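Glcnac-alpha-1,4-gal-releasing endo-beta-galactosidase (Clostridium perfringens, PDB 1UPS) probably hydrolyses O-glycosidic bonds as a calcium-binding family 16 endo-beta-galactosidase that releases GlcNAc-alpha-1,4-Gal. Local coordinates at residues 130-134 and 147-151. Numbering follows the deposited sequence.
Sequences YFEIR and AWWMV
Face-to-face packing of two beta-sheets in the buried interior of the glycosyl hydrolase family 16 domain brings 130-134 and 147-151 together. Both are extended strands, but they lie in different sheets: their axes approach to 10.1 Å and run nearly antiparallel, at 158°. The nearest CA atoms, those of I133 and W148, are still 8.7 Å apart, so side chains fill the gap. F131 and I133 point toward the other strand, as do W148 and M150. W148, with chi1 t, reaches furthest: its indole extends toward the 130-134 backbone, with I133 over one face and F131 O at its edge, until W148 CH2 lies 3.6 Å from F131 O and W148 CZ2 lies 3.8 Å from F131 CB. I133, chi1 p, makes a CH-pi contact, with CG2 3.6 Å from the centroid of the six-membered ring of W148 and almost on its normal; I133 CG1 also sits 3.6 Å from W148 CE3. This is the apolar interlayer of the concanavalin-like beta-sandwich; strand 215-221 borders 129-136 in one sheet, strand 246-254 borders 145-152 in the other. Further along, M150 (m, t, p) makes a Met-aromatic contact, SD 4.3 Å from the F131 ring centroid over its face, and brings CE within 3.6 Å of F131 CE2. E132 points away, its carboxylate hydrogen-bonded to Y273, while R134 forms a salt bridge with the calcium ligand D272.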
loop_
_atom_site.group_PDB
_atom_site.type_symbol
_atom_site.label_atom_id
_atom_site.label_comp_id
_atom_site.label_asym_id
_atom_site.label_seq_id
_atom_site.Cartn_x
_atom_site.Cartn_y
_atom_site.Cartn_z
ATOM N N TYR A 130 -4.774 9.243 6.598
ATOM C CA TYR A 130 -3.366 8.863 6.734
ATOM C C TYR A 130 -3.261 7.909 7.927
ATOM O O TYR A 130 -3.510 8.303 9.069
ATOM C CB TYR A 130 -2.483 10.122 6.972
ATOM C CG TYR A 130 -0.995 9.826 6.788
ATOM C CD1 TYR A 130 -0.239 9.244 7.809
ATOM C CD2 TYR A 130 -0.367 10.075 5.575
ATOM C CE1 TYR A 130 1.131 8.938 7.625
ATOM C CE2 TYR A 130 0.984 9.770 5.383
ATOM C CZ TYR A 130 1.729 9.213 6.408
ATOM O OH TYR A 130 3.066 8.934 6.184
ATOM N N PHE A 131 -2.944 6.644 7.650
ATOM C CA PHE A 131 -2.967 5.576 8.657
ATOM C C PHE A 131 -1.546 5.168 8.982
ATOM O O PHE A 131 -0.755 5.005 8.062
ATOM C CB PHE A 131 -3.674 4.362 8.048
ATOM C CG PHE A 131 -5.129 4.604 7.735
ATOM C CD1 PHE A 131 -5.512 5.388 6.644
ATOM C CD2 PHE A 131 -6.120 4.062 8.559
ATOM C CE1 PHE A 131 -6.881 5.625 6.377
ATOM C CE2 PHE A 131 -7.475 4.285 8.307
ATOM C CZ PHE A 131 -7.866 5.061 7.216
ATOM N N GLU A 132 -1.210 4.990 10.263
ATOM C CA GLU A 132 0.193 4.736 10.599
ATOM C C GLU A 132 0.326 3.805 11.787
ATOM O O GLU A 132 -0.434 3.931 12.762
ATOM C CB GLU A 132 0.885 6.078 10.903
ATOM C CG GLU A 132 2.364 5.992 11.289
ATOM C CD GLU A 132 2.983 7.380 11.438
ATOM O OE1 GLU A 132 3.486 7.705 12.551
ATOM O OE2 GLU A 132 2.966 8.158 10.448
ATOM N N ILE A 133 1.268 2.862 11.711
ATOM C CA ILE A 133 1.695 2.135 12.904
ATOM C C ILE A 133 3.206 2.241 13.050
ATOM O O ILE A 133 3.929 2.528 12.075
ATOM C CB ILE A 133 1.254 0.644 12.893
ATOM C CG1 ILE A 133 2.047 -0.168 11.832
ATOM C CG2 ILE A 133 -0.299 0.545 12.759
ATOM C CD1 ILE A 133 1.798 -1.742 11.881
ATOM N N ARG A 134 3.678 2.011 14.272
ATOM C CA ARG A 134 5.096 1.865 14.511
ATOM C C ARG A 134 5.235 0.484 15.125
ATOM O O ARG A 134 4.563 0.173 16.104
ATOM C CB ARG A 134 5.590 2.958 15.469
ATOM C CG ARG A 134 7.066 2.859 15.820
ATOM C CD ARG A 134 7.578 4.160 16.484
ATOM N NE ARG A 134 9.008 4.141 16.788
ATOM C CZ ARG A 134 9.533 3.741 17.948
ATOM N NH1 ARG A 134 8.749 3.292 18.916
ATOM N NH2 ARG A 134 10.857 3.791 18.149
ATOM N N ALA A 147 0.248 -9.240 10.170
ATOM C CA ALA A 147 -0.538 -8.459 9.220
ATOM C C ALA A 147 -1.248 -7.267 9.854
ATOM O O ALA A 147 -1.801 -7.367 10.960
ATOM C CB ALA A 147 -1.549 -9.361 8.495
ATOM N N TRP A 148 -1.197 -6.143 9.134
ATOM C CA TRP A 148 -2.016 -4.980 9.429
ATOM C C TRP A 148 -2.815 -4.799 8.160
ATOM O O TRP A 148 -2.239 -4.589 7.076
ATOM C CB TRP A 148 -1.139 -3.761 9.665
ATOM C CG TRP A 148 -1.891 -2.449 9.773
ATOM C CD1 TRP A 148 -3.187 -2.242 10.190
ATOM C CD2 TRP A 148 -1.355 -1.157 9.481
ATOM N NE1 TRP A 148 -3.489 -0.892 10.130
ATOM C CE2 TRP A 148 -2.372 -0.205 9.729
ATOM C CE3 TRP A 148 -0.115 -0.707 9.025
ATOM C CZ2 TRP A 148 -2.187 1.174 9.513
ATOM C CZ3 TRP A 148 0.078 0.665 8.819
ATOM C CH2 TRP A 148 -0.960 1.584 9.055
ATOM N N TRP A 149 -4.132 -4.953 8.256
ATOM C CA TRP A 149 -4.946 -4.915 7.046
ATOM C C TRP A 149 -6.326 -4.322 7.294
ATOM O O TRP A 149 -6.767 -4.193 8.438
ATOM C CB TRP A 149 -5.073 -6.318 6.398
ATOM C CG TRP A 149 -5.420 -7.496 7.308
ATOM C CD1 TRP A 149 -4.730 -7.942 8.418
ATOM C CD2 TRP A 149 -6.485 -8.445 7.093
ATOM N NE1 TRP A 149 -5.328 -9.085 8.912
ATOM C CE2 TRP A 149 -6.398 -9.418 8.113
ATOM C CE3 TRP A 149 -7.518 -8.551 6.136
ATOM C CZ2 TRP A 149 -7.311 -10.494 8.224
ATOM C CZ3 TRP A 149 -8.428 -9.635 6.243
ATOM C CH2 TRP A 149 -8.307 -10.585 7.286
ATOM N N MET A 150 -6.999 -3.956 6.206
ATOM C CA MET A 150 -8.300 -3.309 6.291
ATOM C C MET A 150 -9.233 -3.999 5.319
ATOM O O MET A 150 -8.796 -4.476 4.280
ATOM C CB MET A 150 -8.183 -1.813 5.962
ATOM C CG MET A 150 -7.232 -1.082 6.955
ATOM S SD MET A 150 -7.058 0.690 6.589
ATOM C CE MET A 150 -8.720 1.208 7.032
ATOM N N VAL A 151 -10.507 -4.078 5.705
ATOM C CA VAL A 151 -11.528 -4.715 4.886
ATOM C C VAL A 151 -12.755 -3.821 4.821
ATOM O O VAL A 151 -13.067 -3.121 5.784
ATOM C CB VAL A 151 -11.918 -6.126 5.431
ATOM C CG1 VAL A 151 -10.740 -7.103 5.292
ATOM C CG2 VAL A 151 -12.400 -6.072 6.909
#